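Local coordinates for GRAM domain-containing protein 1A (Mus musculus, PDB 6GQF) that carries cholesterol by a non-vesicular route from the plasma membrane to the endoplasmic reticulum, binding the sterol in its VASt (ASTER) domain, at residues R92-T97 against E113-F118; C127-E132 against H148-L153. All blocks are in the same frame, centred on the assembly; numbering follows the deposited sequence.

Contact 1 (R92-T97 against E113-F118); sequences RVLTYT and ETQTLF. With HC3 (25-hydroxycholesterol), chain E.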
loop_
_atom_site.group_PDB
_atom_site.type_symbol
_atom_site.label_atom_id
_atom_site.label_comp_id
_atom_site.label_asym_id
_atom_site.label_seq_id
_atom_site.Cartn_x
_atom_site.Cartn_y
_atom_site.Cartn_z
ATOM N N ARG A 92 -4.622 4.648 -11.291
ATOM C CA ARG A 92 -5.360 3.402 -11.421
ATOM C C ARG A 92 -6.110 3.155 -10.125
ATOM O O ARG A 92 -5.933 3.881 -9.144
ATOM C CB ARG A 92 -4.433 2.223 -11.746
ATOM C CG ARG A 92 -3.446 1.848 -10.646
ATOM C CD ARG A 92 -2.707 0.549 -10.964
ATOM N NE ARG A 92 -1.809 0.159 -9.878
ATOM C CZ ARG A 92 -1.143 -0.993 -9.823
ATOM N NH1 ARG A 92 -1.263 -1.887 -10.794
ATOM N NH2 ARG A 92 -0.354 -1.256 -8.791
ATOM N N VAL A 93 -6.958 2.133 -10.138
ATOM C CA VAL A 93 -7.703 1.734 -8.956
ATOM C C VAL A 93 -7.674 0.218 -8.807
ATOM O O VAL A 93 -7.685 -0.515 -9.797
ATOM C CB VAL A 93 -9.169 2.222 -9.007
ATOM C CG1 VAL A 93 -9.248 3.705 -8.693
ATOM C CG2 VAL A 93 -9.799 1.924 -10.366
ATOM N N LEU A 94 -7.618 -0.233 -7.558
ATOM C CA LEU A 94 -7.602 -1.655 -7.231
ATOM C C LEU A 94 -8.768 -1.971 -6.318
ATOM O O LEU A 94 -9.275 -1.093 -5.619
ATOM C CB LEU A 94 -6.293 -2.057 -6.540
ATOM C CG LEU A 94 -4.971 -1.777 -7.257
ATOM C CD1 LEU A 94 -4.555 -0.304 -7.183
ATOM C CD2 LEU A 94 -3.886 -2.673 -6.682
ATOM N N THR A 95 -9.189 -3.228 -6.317
ATOM C CA THR A 95 -10.129 -3.690 -5.320
ATOM C C THR A 95 -9.822 -5.136 -4.991
ATOM O O THR A 95 -9.376 -5.893 -5.852
ATOM C CB THR A 95 -11.591 -3.551 -5.783
ATOM O OG1 THR A 95 -12.462 -4.029 -4.752
ATOM C CG2 THR A 95 -11.842 -4.335 -7.067
ATOM N N TYR A 96 -10.039 -5.511 -3.737
ATOM C CA TYR A 96 -9.837 -6.886 -3.315
ATOM C C TYR A 96 -10.448 -7.107 -1.947
ATOM O O TYR A 96 -10.609 -6.167 -1.164
ATOM C CB TYR A 96 -8.348 -7.245 -3.299
ATOM C CG TYR A 96 -7.454 -6.135 -2.809
ATOM C CD1 TYR A 96 -7.440 -5.763 -1.472
ATOM C CD2 TYR A 96 -6.623 -5.460 -3.687
ATOM C CE1 TYR A 96 -6.625 -4.741 -1.026
ATOM C CE2 TYR A 96 -5.806 -4.442 -3.255
ATOM C CZ TYR A 96 -5.809 -4.085 -1.924
ATOM O OH TYR A 96 -4.990 -3.068 -1.494
ATOM N N THR A 97 -10.805 -8.360 -1.688
ATOM C CA THR A 97 -11.340 -8.772 -0.404
ATOM C C THR A 97 -10.199 -9.282 0.459
ATOM O O THR A 97 -9.320 -9.995 -0.024
ATOM C CB THR A 97 -12.409 -9.857 -0.572
ATOM O OG1 THR A 97 -13.493 -9.332 -1.349
ATOM C CG2 THR A 97 -12.932 -10.344 0.788
ATOM N N GLU A 113 -8.794 0.654 -3.540
ATOM C CA GLU A 113 -7.552 1.415 -3.467
ATOM C C GLU A 113 -7.358 2.261 -4.721
ATOM O O GLU A 113 -7.701 1.837 -5.821
ATOM C CB GLU A 113 -6.357 0.472 -3.274
ATOM C CG GLU A 113 -5.009 1.180 -3.115
ATOM C CD GLU A 113 -3.855 0.214 -2.930
ATOM O OE1 GLU A 113 -4.085 -1.011 -3.018
ATOM O OE2 GLU A 113 -2.717 0.680 -2.699
ATOM N N THR A 114 -6.810 3.458 -4.533
ATOM C CA THR A 114 -6.503 4.369 -5.632
ATOM C C THR A 114 -5.029 4.754 -5.603
ATOM O O THR A 114 -4.531 5.226 -4.583
ATOM C CB THR A 114 -7.357 5.642 -5.552
ATOM O OG1 THR A 114 -8.729 5.281 -5.377
ATOM C CG2 THR A 114 -7.214 6.468 -6.811
ATOM N N GLN A 115 -4.341 4.561 -6.724
ATOM C CA GLN A 115 -2.915 4.865 -6.811
ATOM C C GLN A 115 -2.619 5.911 -7.877
ATOM O O GLN A 115 -3.103 5.806 -9.000
ATOM C CB GLN A 115 -2.117 3.594 -7.102
ATOM C CG GLN A 115 -2.120 2.599 -5.959
ATOM C CD GLN A 115 -1.192 1.432 -6.210
ATOM O OE1 GLN A 115 -0.795 1.176 -7.347
ATOM N NE2 GLN A 115 -0.830 0.722 -5.147
ATOM N N THR A 116 -1.825 6.915 -7.510
ATOM C CA THR A 116 -1.381 7.955 -8.439
ATOM C C THR A 116 0.139 7.944 -8.595
ATOM O O THR A 116 0.857 8.211 -7.637
ATOM C CB THR A 116 -1.813 9.360 -7.970
ATOM O OG1 THR A 116 -3.236 9.402 -7.818
ATOM C CG2 THR A 116 -1.394 10.417 -8.977
ATOM N N LEU A 117 0.617 7.668 -9.808
ATOM C CA LEU A 117 2.052 7.547 -10.068
ATOM C C LEU A 117 2.648 8.833 -10.624
ATOM O O LEU A 117 2.131 9.407 -11.577
ATOM C CB LEU A 117 2.320 6.399 -11.050
ATOM C CG LEU A 117 3.729 5.786 -11.060
ATOM C CD1 LEU A 117 3.688 4.445 -11.760
ATOM C CD2 LEU A 117 4.761 6.683 -11.733
ATOM N N PHE A 118 3.748 9.267 -10.017
ATOM C CA PHE A 118 4.519 10.411 -10.496
ATOM C C PHE A 118 5.919 9.966 -10.900
ATOM O O PHE A 118 6.688 9.485 -10.068
ATOM C CB PHE A 118 4.613 11.491 -9.418
ATOM C CG PHE A 118 3.286 11.916 -8.869
ATOM C CD1 PHE A 118 2.733 11.267 -7.777
ATOM C CD2 PHE A 118 2.594 12.966 -9.444
ATOM C CE1 PHE A 118 1.511 11.660 -7.270
ATOM C CE2 PHE A 118 1.374 13.362 -8.944
ATOM C CZ PHE A 118 0.831 12.710 -7.855
HETATM C C18 HC3 E . -5.375 -3.143 8.227
HETATM C C13 HC3 E . -6.560 -2.678 7.373
HETATM C C12 HC3 E . -6.784 -3.747 6.455
HETATM C C11 HC3 E . -5.575 -3.939 5.369
HETATM C C9 HC3 E . -5.225 -2.647 4.638
HETATM C C10 HC3 E . -4.027 -2.835 3.556
HETATM C C19 HC3 E . -2.952 -3.686 4.193
HETATM C C1 HC3 E . -4.552 -3.606 2.346
HETATM C C2 HC3 E . -3.507 -3.757 1.265
HETATM C C3 HC3 E . -2.934 -2.448 0.826
HETATM O O1 HC3 E . -1.871 -2.667 -0.103
HETATM C C4 HC3 E . -2.393 -1.641 2.003
HETATM C C5 HC3 E . -3.428 -1.556 3.121
HETATM C C6 HC3 E . -3.391 -0.288 4.177
HETATM C C7 HC3 E . -4.585 -0.112 5.037
HETATM C C8 HC3 E . -4.944 -1.559 5.669
HETATM C C14 HC3 E . -6.115 -1.406 6.606
HETATM C C15 HC3 E . -6.095 -0.227 7.707
HETATM C C16 HC3 E . -7.262 -0.753 8.856
HETATM C C17 HC3 E . -7.745 -2.144 8.401
HETATM C C20 HC3 E . -8.037 -3.100 9.457
HETATM C C21 HC3 E . -9.194 -4.011 8.949
HETATM C C22 HC3 E . -8.383 -2.526 10.875
HETATM C C23 HC3 E . -9.806 -2.714 11.341
HETATM C C24 HC3 E . -9.939 -1.839 12.565
HETATM C C25 HC3 E . -11.128 -2.269 13.389
HETATM C C26 HC3 E . -11.284 -1.271 14.511
HETATM C C27 HC3 E . -12.374 -2.267 12.524
HETATM O O2 HC3 E . -10.890 -3.552 13.919
#
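Arg-92 pairs with Gln-115 and Leu-94 with Glu-113 as hydrogen-bonded antiparallel pairs, each closed by two backbone bonds, and between them Val-93 faces Thr-114 in a non-hydrogen-bonded pair. The two strand axes come within 4.6 Å, their directions 153° apart, reflecting the sheet's twist. Val-93 and Thr-114, beta-branched residues suited to strands, lie alongside each other on the more exposed face.

On the other face the longer side chains run inward. Arg-92 places its CG between its own N and carbonyl carbon (chi1 66°), and the chain then extends straight to NE beside Gln-115. There NE and NH2 both donate to Gln-115 OE1, each at 2.9 Å. The oxygen lies in the guanidinium plane, but the amide is turned 38° against that plane and both donors reach OE1 from the same side. An amide suits this place because its oxygen takes two of the arginine's N-H groups while its nitrogen, NE2, donates to Glu-113 OE2 at 3.1 Å. CD1 of Leu-94 packs on CD of Gln-115 at 3.9 Å, giving the polar chain an apolar flank.

Glu-113 has CG anti to its backbone N and is extended beyond it, and OE1 accepts from Tyr-96 OH at 2.7 Å, the hydroxyl lying above the carboxylate plane. Ser-131 on the next strand is a further hydrogen-bond partner of OE2, so both oxygens of this buried acid have partners; Tyr-96 and Gln-115, as donors, would tend to favour a negative charge on it. Tyr-96 OH also lies 3.2 Å from C3 of 25-hydroxycholesterol. This is a beta hairpin of the curved antiparallel sheet of the StAR-like VASt domain, whose inner face here brings Tyr-96 to the A ring, the 3-hydroxyl end of the sterol.

Contact 2 (C127-E132 against H148-L153); sequences CVVDSE and HRYCIL. With HC3 (25-hydroxycholesterol), chain E.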
loop_
_atom_site.group_PDB
_atom_site.type_symbol
_atom_site.label_atom_id
_atom_site.label_comp_id
_atom_site.label_asym_id
_atom_site.label_seq_id
_atom_site.Cartn_x
_atom_site.Cartn_y
_atom_site.Cartn_z
ATOM N N CYS A 127 10.474 6.694 -9.463
ATOM C CA CYS A 127 9.101 7.193 -9.399
ATOM C C CYS A 127 8.584 7.314 -7.964
ATOM O O CYS A 127 9.227 6.864 -7.017
ATOM C CB CYS A 127 8.170 6.273 -10.188
ATOM S SG CYS A 127 7.803 4.715 -9.339
ATOM N N VAL A 128 7.415 7.933 -7.823
ATOM C CA VAL A 128 6.692 7.977 -6.552
ATOM C C VAL A 128 5.219 7.718 -6.829
ATOM O O VAL A 128 4.702 8.133 -7.864
ATOM C CB VAL A 128 6.863 9.339 -5.836
ATOM C CG1 VAL A 128 5.976 9.433 -4.590
ATOM C CG2 VAL A 128 8.317 9.559 -5.470
ATOM N N VAL A 129 4.546 7.017 -5.923
ATOM C CA VAL A 129 3.114 6.798 -6.078
ATOM C C VAL A 129 2.399 6.948 -4.745
ATOM O O VAL A 129 2.828 6.404 -3.726
ATOM C CB VAL A 129 2.802 5.406 -6.721
ATOM C CG1 VAL A 129 4.050 4.570 -6.843
ATOM C CG2 VAL A 129 1.711 4.650 -5.969
ATOM N N ASP A 130 1.323 7.734 -4.775
ATOM C CA ASP A 130 0.455 7.932 -3.621
ATOM C C ASP A 130 -0.708 6.959 -3.671
ATOM O O ASP A 130 -1.295 6.739 -4.727
ATOM C CB ASP A 130 -0.082 9.361 -3.577
ATOM C CG ASP A 130 0.935 10.357 -3.061
ATOM O OD1 ASP A 130 1.686 10.020 -2.121
ATOM O OD2 ASP A 130 0.971 11.490 -3.589
ATOM N N SER A 131 -1.050 6.396 -2.518
ATOM C CA SER A 131 -2.091 5.383 -2.441
ATOM C C SER A 131 -3.145 5.757 -1.404
ATOM O O SER A 131 -2.814 6.059 -0.260
ATOM C CB SER A 131 -1.473 4.023 -2.106
ATOM O OG SER A 131 -2.441 2.990 -2.181
ATOM N N GLU A 132 -4.410 5.757 -1.821
ATOM C CA GLU A 132 -5.537 5.922 -0.904
ATOM C C GLU A 132 -6.258 4.590 -0.742
ATOM O O GLU A 132 -6.764 4.033 -1.714
ATOM C CB GLU A 132 -6.521 6.978 -1.406
ATOM C CG GLU A 132 -5.958 8.374 -1.530
ATOM C CD GLU A 132 -7.016 9.366 -1.971
ATOM O OE1 GLU A 132 -8.068 9.446 -1.298
ATOM O OE2 GLU A 132 -6.809 10.052 -2.997
ATOM N N HIS A 148 -0.753 6.054 1.956
ATOM C CA HIS A 148 0.573 5.447 1.853
ATOM C C HIS A 148 1.341 6.030 0.667
ATOM O O HIS A 148 0.768 6.283 -0.394
ATOM C CB HIS A 148 0.444 3.929 1.710
ATOM C CG HIS A 148 -0.490 3.319 2.705
ATOM N ND1 HIS A 148 -0.054 2.662 3.832
ATOM C CD2 HIS A 148 -1.843 3.292 2.750
ATOM C CE1 HIS A 148 -1.096 2.250 4.529
ATOM N NE2 HIS A 148 -2.195 2.625 3.897
ATOM N N ARG A 149 2.641 6.240 0.859
ATOM C CA ARG A 149 3.505 6.800 -0.177
ATOM C C ARG A 149 4.675 5.864 -0.462
ATOM O O ARG A 149 5.440 5.533 0.438
ATOM C CB ARG A 149 4.028 8.178 0.244
ATOM C CG ARG A 149 4.636 8.981 -0.901
ATOM C CD ARG A 149 5.323 10.263 -0.434
ATOM N NE ARG A 149 4.426 11.175 0.273
ATOM C CZ ARG A 149 3.559 11.996 -0.316
ATOM N NH1 ARG A 149 3.442 12.023 -1.636
ATOM N NH2 ARG A 149 2.796 12.791 0.420
ATOM N N TYR A 150 4.796 5.433 -1.715
ATOM C CA TYR A 150 5.938 4.648 -2.168
ATOM C C TYR A 150 6.934 5.565 -2.871
ATOM O O TYR A 150 6.549 6.326 -3.756
ATOM C CB TYR A 150 5.512 3.550 -3.141
ATOM C CG TYR A 150 4.514 2.535 -2.629
ATOM C CD1 TYR A 150 3.173 2.861 -2.470
ATOM C CD2 TYR A 150 4.903 1.233 -2.358
ATOM C CE1 TYR A 150 2.260 1.931 -2.024
ATOM C CE2 TYR A 150 3.997 0.295 -1.916
ATOM C CZ TYR A 150 2.676 0.649 -1.752
ATOM O OH TYR A 150 1.768 -0.284 -1.312
ATOM N N CYS A 151 8.206 5.487 -2.484
ATOM C CA CYS A 151 9.278 6.195 -3.183
ATOM C C CYS A 151 10.280 5.194 -3.765
ATOM O O CYS A 151 10.885 4.420 -3.025
ATOM C CB CYS A 151 10.002 7.163 -2.241
ATOM S SG CYS A 151 8.968 8.434 -1.468
ATOM N N ILE A 152 10.434 5.204 -5.088
ATOM C CA ILE A 152 11.469 4.417 -5.761
ATOM C C ILE A 152 12.526 5.345 -6.351
ATOM O O ILE A 152 12.237 6.145 -7.241
ATOM C CB ILE A 152 10.882 3.525 -6.881
ATOM C CG1 ILE A 152 10.028 2.413 -6.261
ATOM C CG2 ILE A 152 12.006 2.922 -7.743
ATOM C CD1 ILE A 152 9.413 1.433 -7.259
ATOM N N LEU A 153 13.749 5.234 -5.838
ATOM C CA LEU A 153 14.882 6.010 -6.335
ATOM C C LEU A 153 15.979 5.083 -6.831
ATOM O O LEU A 153 16.489 4.250 -6.079
ATOM C CB LEU A 153 15.434 6.935 -5.248
ATOM C CG LEU A 153 16.624 7.809 -5.668
ATOM C CD1 LEU A 153 16.212 8.815 -6.743
ATOM C CD2 LEU A 153 17.241 8.522 -4.467
HETATM C C18 HC3 E . -5.375 -3.143 8.227
HETATM C C13 HC3 E . -6.560 -2.678 7.373
HETATM C C12 HC3 E . -6.784 -3.747 6.455
HETATM C C11 HC3 E . -5.575 -3.939 5.369
HETATM C C9 HC3 E . -5.225 -2.647 4.638
HETATM C C10 HC3 E . -4.027 -2.835 3.556
HETATM C C19 HC3 E . -2.952 -3.686 4.193
HETATM C C1 HC3 E . -4.552 -3.606 2.346
HETATM C C2 HC3 E . -3.507 -3.757 1.265
HETATM C C3 HC3 E . -2.934 -2.448 0.826
HETATM O O1 HC3 E . -1.871 -2.667 -0.103
HETATM C C4 HC3 E . -2.393 -1.641 2.003
HETATM C C5 HC3 E . -3.428 -1.556 3.121
HETATM C C6 HC3 E . -3.391 -0.288 4.177
HETATM C C7 HC3 E . -4.585 -0.112 5.037
HETATM C C8 HC3 E . -4.944 -1.559 5.669
HETATM C C14 HC3 E . -6.115 -1.406 6.606
HETATM C C15 HC3 E . -6.095 -0.227 7.707
HETATM C C16 HC3 E . -7.262 -0.753 8.856
HETATM C C17 HC3 E . -7.745 -2.144 8.401
HETATM C C20 HC3 E . -8.037 -3.100 9.457
HETATM C C21 HC3 E . -9.194 -4.011 8.949
HETATM C C22 HC3 E . -8.383 -2.526 10.875
HETATM C C23 HC3 E . -9.806 -2.714 11.341
HETATM C C24 HC3 E . -9.939 -1.839 12.565
HETATM C C25 HC3 E . -11.128 -2.269 13.389
HETATM C C26 HC3 E . -11.284 -1.271 14.511
HETATM C C27 HC3 E . -12.374 -2.267 12.524
HETATM O O2 HC3 E . -10.890 -3.552 13.919
#
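Asp-130 and Arg-149 form a cross-strand ion pair on a beta hairpin of the VASt-domain sheet, where strands 127-132 and 148-153 run antiparallel. Arg-149 sets CG anti to its backbone N (chi1 -165°), then bends at chi3 (-59°), and its guanidinium lies with one face toward the carboxylate. Asp-130 OD1 stands over that face, 2.7 Å from NH1, so the attraction is one of charge, with no N-H directed at the oxygen. Long and flexible, arginine also lays its CG against Val-128 CG1 at 4.0 Å. An alanine in place of Arg-149 would probably leave the Asp-130 carboxylate without its countercharge and Val-128 CG1 without this apolar neighbour.

The opposite face is buried. Val-129 CG1 packs against CB of Tyr-150, whose ring turns an edge to Val-129 O; farther along, Cys-127 SG rests on Ile-152 CB at 4.1 Å, a short side chain beside a branched one. Tyr-150 also meets Phe-59 edge to face. The ring of His-148 is held by Ser-166 at ND1 and Thr-146 at NE2, and His-148 NE2 stands 3.2 Å from C6 of 25-hydroxycholesterol.

How the contacts relate
Contacts 1 and 2 are successive hairpins of one antiparallel sheet, joined where strands 108-119 and 127-136 lie side by side. Backbone bonds probably run from Phe-118 N to Val-128 O and from Glu-132 N to Thr-114 O. Both contacts are largely buried, each with one face turned inward and the other nearer the surface. Contact 1 concentrates its polar network on the inner face, whereas contact 2 keeps its ion pair on the outer face; within, it is apolar at the Cys-127/Ile-152 end and more polar nearer the sterol, where Ser-131, His-148 and Tyr-150 bond to partners outside its two segments. Tyr-96 reaches the sterol near the A ring, His-148 near the B ring.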